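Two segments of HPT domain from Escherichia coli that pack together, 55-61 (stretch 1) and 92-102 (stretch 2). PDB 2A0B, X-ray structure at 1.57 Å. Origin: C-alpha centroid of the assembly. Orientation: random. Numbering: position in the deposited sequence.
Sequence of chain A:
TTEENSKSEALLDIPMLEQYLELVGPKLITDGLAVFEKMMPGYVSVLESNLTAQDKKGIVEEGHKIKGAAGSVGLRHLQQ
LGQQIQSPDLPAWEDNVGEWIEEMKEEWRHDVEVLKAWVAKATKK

Stretch 1 55-61: DKKGIVE
Stretch 2 (92-102) AWEDNVGEWIE

Two helices of one chain, 56-61 and 93-102, cross with their N-to-C directions 51° apart and their axes 12.5 Å apart at closest approach, a spacing wide enough to hold a layer of side chains. Register is set by Lys56 CA to Glu94 CA at 9.7 Å and Ile59 CA to Val97 CA at 8.9 Å. Asp55 (chi1 t, phi/psi -95/94) caps the first helix, OD1 accepting from Gly58 N at 3.0 Å; Lys56 to Glu61 follow near -64/-42. The second helix is kinked: the N atoms of Gly98 and Glu99 lack bonds to the preceding turn, and Asn96 sits at -115/-5, but Val97 N to Trp93 O (2.8 Å) and Ile101 N to Val97 O (3.0 Å) keep the contact-bearing turns in step.

Ile59 (chi1 m, chi2 t) is the central knob. Its CG2 fits among three side chains spaced along the second helix, lying 4.0 Å from Trp93 CZ2, 4.0 Å from Val97 CG2 (Val97 chi1 p) and 4.3 Å from Ile101 CD1 (Ile101 chi1 m, chi2 t). All four CA-to-CB bonds point toward the opposing stretch. Trp93 (chi1 t, chi2 91°) is the broad bump, extending its six-membered ring into the hollow lined by Lys56, Ile59 and Val60. The ring meets these side chains obliquely: Lys56 CG approaches Trp93 CH2 to 3.7 Å, and Val60 CG2 (Val60 chi1 t) lies 4.3 Å from Trp93 CZ2. The methylenes of Lys56 (chi1 t, chi2 t, chi3 -106°, chi4 t) run alongside part of the indole; farther out, Lys56 CE comes within 4.4 Å of Glu94 OE2 (Glu94 chi1 m, chi2 m).

No hydrogen bond crosses the interface, which buries 239 Å², both sides summed, through predominantly apolar packing. Lys57, whose CA-to-CB bond points away from the other stretch, forms a salt bridge within its own helix, Lys57 NZ to Glu61 OE2 at 2.5 Å.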

# COMPACT_ATOMS: atom_id res chain seq x y z
N ASP A 55 -20.49 0.38 -3.39
CA ASP A 55 -20.45 -1.09 -3.28
C ASP A 55 -19.48 -1.44 -2.16
O ASP A 55 -18.26 -1.51 -2.35
CB ASP A 55 -20.03 -1.67 -4.61
CG ASP A 55 -19.79 -3.16 -4.67
OD1 ASP A 55 -19.92 -3.89 -3.68
OD2 ASP A 55 -19.42 -3.69 -5.75
N LYS A 56 -19.96 -1.64 -0.94
CA LYS A 56 -19.17 -1.91 0.23
C LYS A 56 -18.33 -3.19 0.11
O LYS A 56 -17.15 -3.13 0.45
CB LYS A 56 -20.04 -1.97 1.50
CG LYS A 56 -19.23 -2.38 2.71
CD LYS A 56 -20.11 -2.82 3.86
CE LYS A 56 -20.12 -1.74 4.92
NZ LYS A 56 -21.02 -2.11 6.06
N LYS A 57 -18.91 -4.26 -0.44
CA LYS A 57 -18.14 -5.50 -0.60
C LYS A 57 -16.97 -5.27 -1.57
O LYS A 57 -15.89 -5.82 -1.34
CB LYS A 57 -19.04 -6.64 -1.06
CG LYS A 57 -18.34 -7.82 -1.71
CD LYS A 57 -19.21 -9.08 -1.70
CE LYS A 57 -18.71 -10.05 -2.77
NZ LYS A 57 -17.89 -11.16 -2.20
N GLY A 58 -17.20 -4.53 -2.63
CA GLY A 58 -16.20 -4.21 -3.65
C GLY A 58 -15.07 -3.41 -3.05
O GLY A 58 -13.87 -3.62 -3.26
N ILE A 59 -15.40 -2.38 -2.22
CA ILE A 59 -14.40 -1.60 -1.56
C ILE A 59 -13.58 -2.41 -0.57
O ILE A 59 -12.35 -2.30 -0.57
CB ILE A 59 -15.02 -0.40 -0.75
CG1 ILE A 59 -15.75 0.54 -1.72
CG2 ILE A 59 -13.98 0.29 0.12
CD1 ILE A 59 -16.61 1.53 -0.88
N VAL A 60 -14.19 -3.25 0.24
CA VAL A 60 -13.47 -4.03 1.23
C VAL A 60 -12.58 -5.07 0.49
O VAL A 60 -11.49 -5.27 0.99
CB VAL A 60 -14.51 -4.74 2.14
CG1 VAL A 60 -13.87 -5.80 3.03
CG2 VAL A 60 -15.19 -3.67 3.02
N GLU A 61 -13.09 -5.65 -0.57
CA GLU A 61 -12.29 -6.67 -1.28
C GLU A 61 -11.03 -6.08 -1.91
O GLU A 61 -9.92 -6.61 -1.78
CB GLU A 61 -13.15 -7.35 -2.35
CG GLU A 61 -13.69 -8.69 -1.87
CD GLU A 61 -14.99 -9.11 -2.51
OE1 GLU A 61 -15.30 -8.60 -3.61
OE2 GLU A 61 -15.72 -9.93 -1.91
N ALA A 92 -15.55 4.79 12.52
CA ALA A 92 -15.29 5.87 11.55
C ALA A 92 -15.32 5.46 10.10
O ALA A 92 -15.12 6.20 9.15
CB ALA A 92 -13.93 6.47 11.87
N TRP A 93 -15.53 4.14 9.76
CA TRP A 93 -15.45 3.70 8.39
C TRP A 93 -16.29 4.42 7.36
O TRP A 93 -15.87 4.90 6.33
CB TRP A 93 -15.70 2.14 8.29
CG TRP A 93 -15.40 1.55 6.94
CD1 TRP A 93 -14.14 1.02 6.58
CD2 TRP A 93 -16.21 1.40 5.81
NE1 TRP A 93 -14.26 0.55 5.31
CE2 TRP A 93 -15.48 0.74 4.75
CE3 TRP A 93 -17.55 1.71 5.51
CZ2 TRP A 93 -16.05 0.47 3.54
CZ3 TRP A 93 -18.09 1.42 4.28
CH2 TRP A 93 -17.35 0.81 3.25
N GLU A 94 -17.62 4.59 7.66
CA GLU A 94 -18.46 5.27 6.69
C GLU A 94 -18.03 6.76 6.52
O GLU A 94 -18.10 7.18 5.36
CB GLU A 94 -19.91 5.24 7.25
CG GLU A 94 -20.60 3.90 7.04
CD GLU A 94 -21.12 3.63 5.66
OE1 GLU A 94 -21.25 4.53 4.81
OE2 GLU A 94 -21.45 2.45 5.33
N ASP A 95 -17.60 7.33 7.61
CA ASP A 95 -17.21 8.76 7.49
C ASP A 95 -15.90 8.95 6.72
O ASP A 95 -15.66 9.97 6.11
CB ASP A 95 -16.93 9.37 8.84
CG ASP A 95 -18.25 9.75 9.65
OD1 ASP A 95 -19.23 9.72 8.95
OD2 ASP A 95 -17.86 9.80 10.82
N ASN A 96 -14.98 7.97 6.88
CA ASN A 96 -13.61 8.21 6.43
C ASN A 96 -13.16 7.31 5.27
O ASN A 96 -12.12 7.72 4.72
CB ASN A 96 -12.74 7.89 7.66
CG ASN A 96 -12.74 9.02 8.69
OD1 ASN A 96 -13.27 10.06 8.30
ND2 ASN A 96 -12.15 8.79 9.84
N VAL A 97 -13.97 6.36 4.86
CA VAL A 97 -13.37 5.51 3.76
C VAL A 97 -13.07 6.24 2.51
O VAL A 97 -12.06 6.02 1.81
CB VAL A 97 -14.28 4.28 3.60
CG1 VAL A 97 -15.59 4.60 2.91
CG2 VAL A 97 -13.44 3.25 2.81
N GLY A 98 -13.90 7.25 2.09
CA GLY A 98 -13.57 8.01 0.86
C GLY A 98 -12.28 8.83 1.13
O GLY A 98 -11.57 9.00 0.12
N GLU A 99 -12.00 9.35 2.29
CA GLU A 99 -10.80 10.10 2.60
C GLU A 99 -9.58 9.13 2.52
O GLU A 99 -8.58 9.52 1.90
CB GLU A 99 -10.77 10.79 3.95
CG GLU A 99 -9.58 11.74 4.12
CD GLU A 99 -9.92 13.12 4.63
OE1 GLU A 99 -11.12 13.52 4.63
OE2 GLU A 99 -9.05 13.89 5.12
N TRP A 100 -9.77 7.93 3.08
CA TRP A 100 -8.58 7.01 2.98
C TRP A 100 -8.36 6.62 1.57
O TRP A 100 -7.13 6.49 1.23
CB TRP A 100 -8.97 5.78 3.82
CG TRP A 100 -9.04 6.02 5.29
CD1 TRP A 100 -8.43 6.94 6.06
CD2 TRP A 100 -9.90 5.28 6.19
NE1 TRP A 100 -8.78 6.81 7.38
CE2 TRP A 100 -9.70 5.79 7.46
CE3 TRP A 100 -10.76 4.19 5.97
CZ2 TRP A 100 -10.34 5.28 8.61
CZ3 TRP A 100 -11.43 3.72 7.11
CH2 TRP A 100 -11.21 4.24 8.37
N ILE A 101 -9.30 6.43 0.71
CA ILE A 101 -9.15 6.12 -0.70
C ILE A 101 -8.39 7.25 -1.36
O ILE A 101 -7.46 7.13 -2.12
CB ILE A 101 -10.44 5.74 -1.38
CG1 ILE A 101 -10.94 4.39 -0.75
CG2 ILE A 101 -10.30 5.77 -2.89
CD1 ILE A 101 -12.34 4.04 -1.28
N GLU A 102 -8.91 8.54 -1.18
CA GLU A 102 -8.18 9.65 -1.78
C GLU A 102 -6.77 9.79 -1.28
O GLU A 102 -5.87 10.15 -2.07
CB GLU A 102 -8.98 10.93 -1.37
CG GLU A 102 -8.36 12.16 -2.02
CD GLU A 102 -8.39 12.25 -3.52
OE1 GLU A 102 -9.17 11.64 -4.28
OE2 GLU A 102 -7.51 13.01 -3.99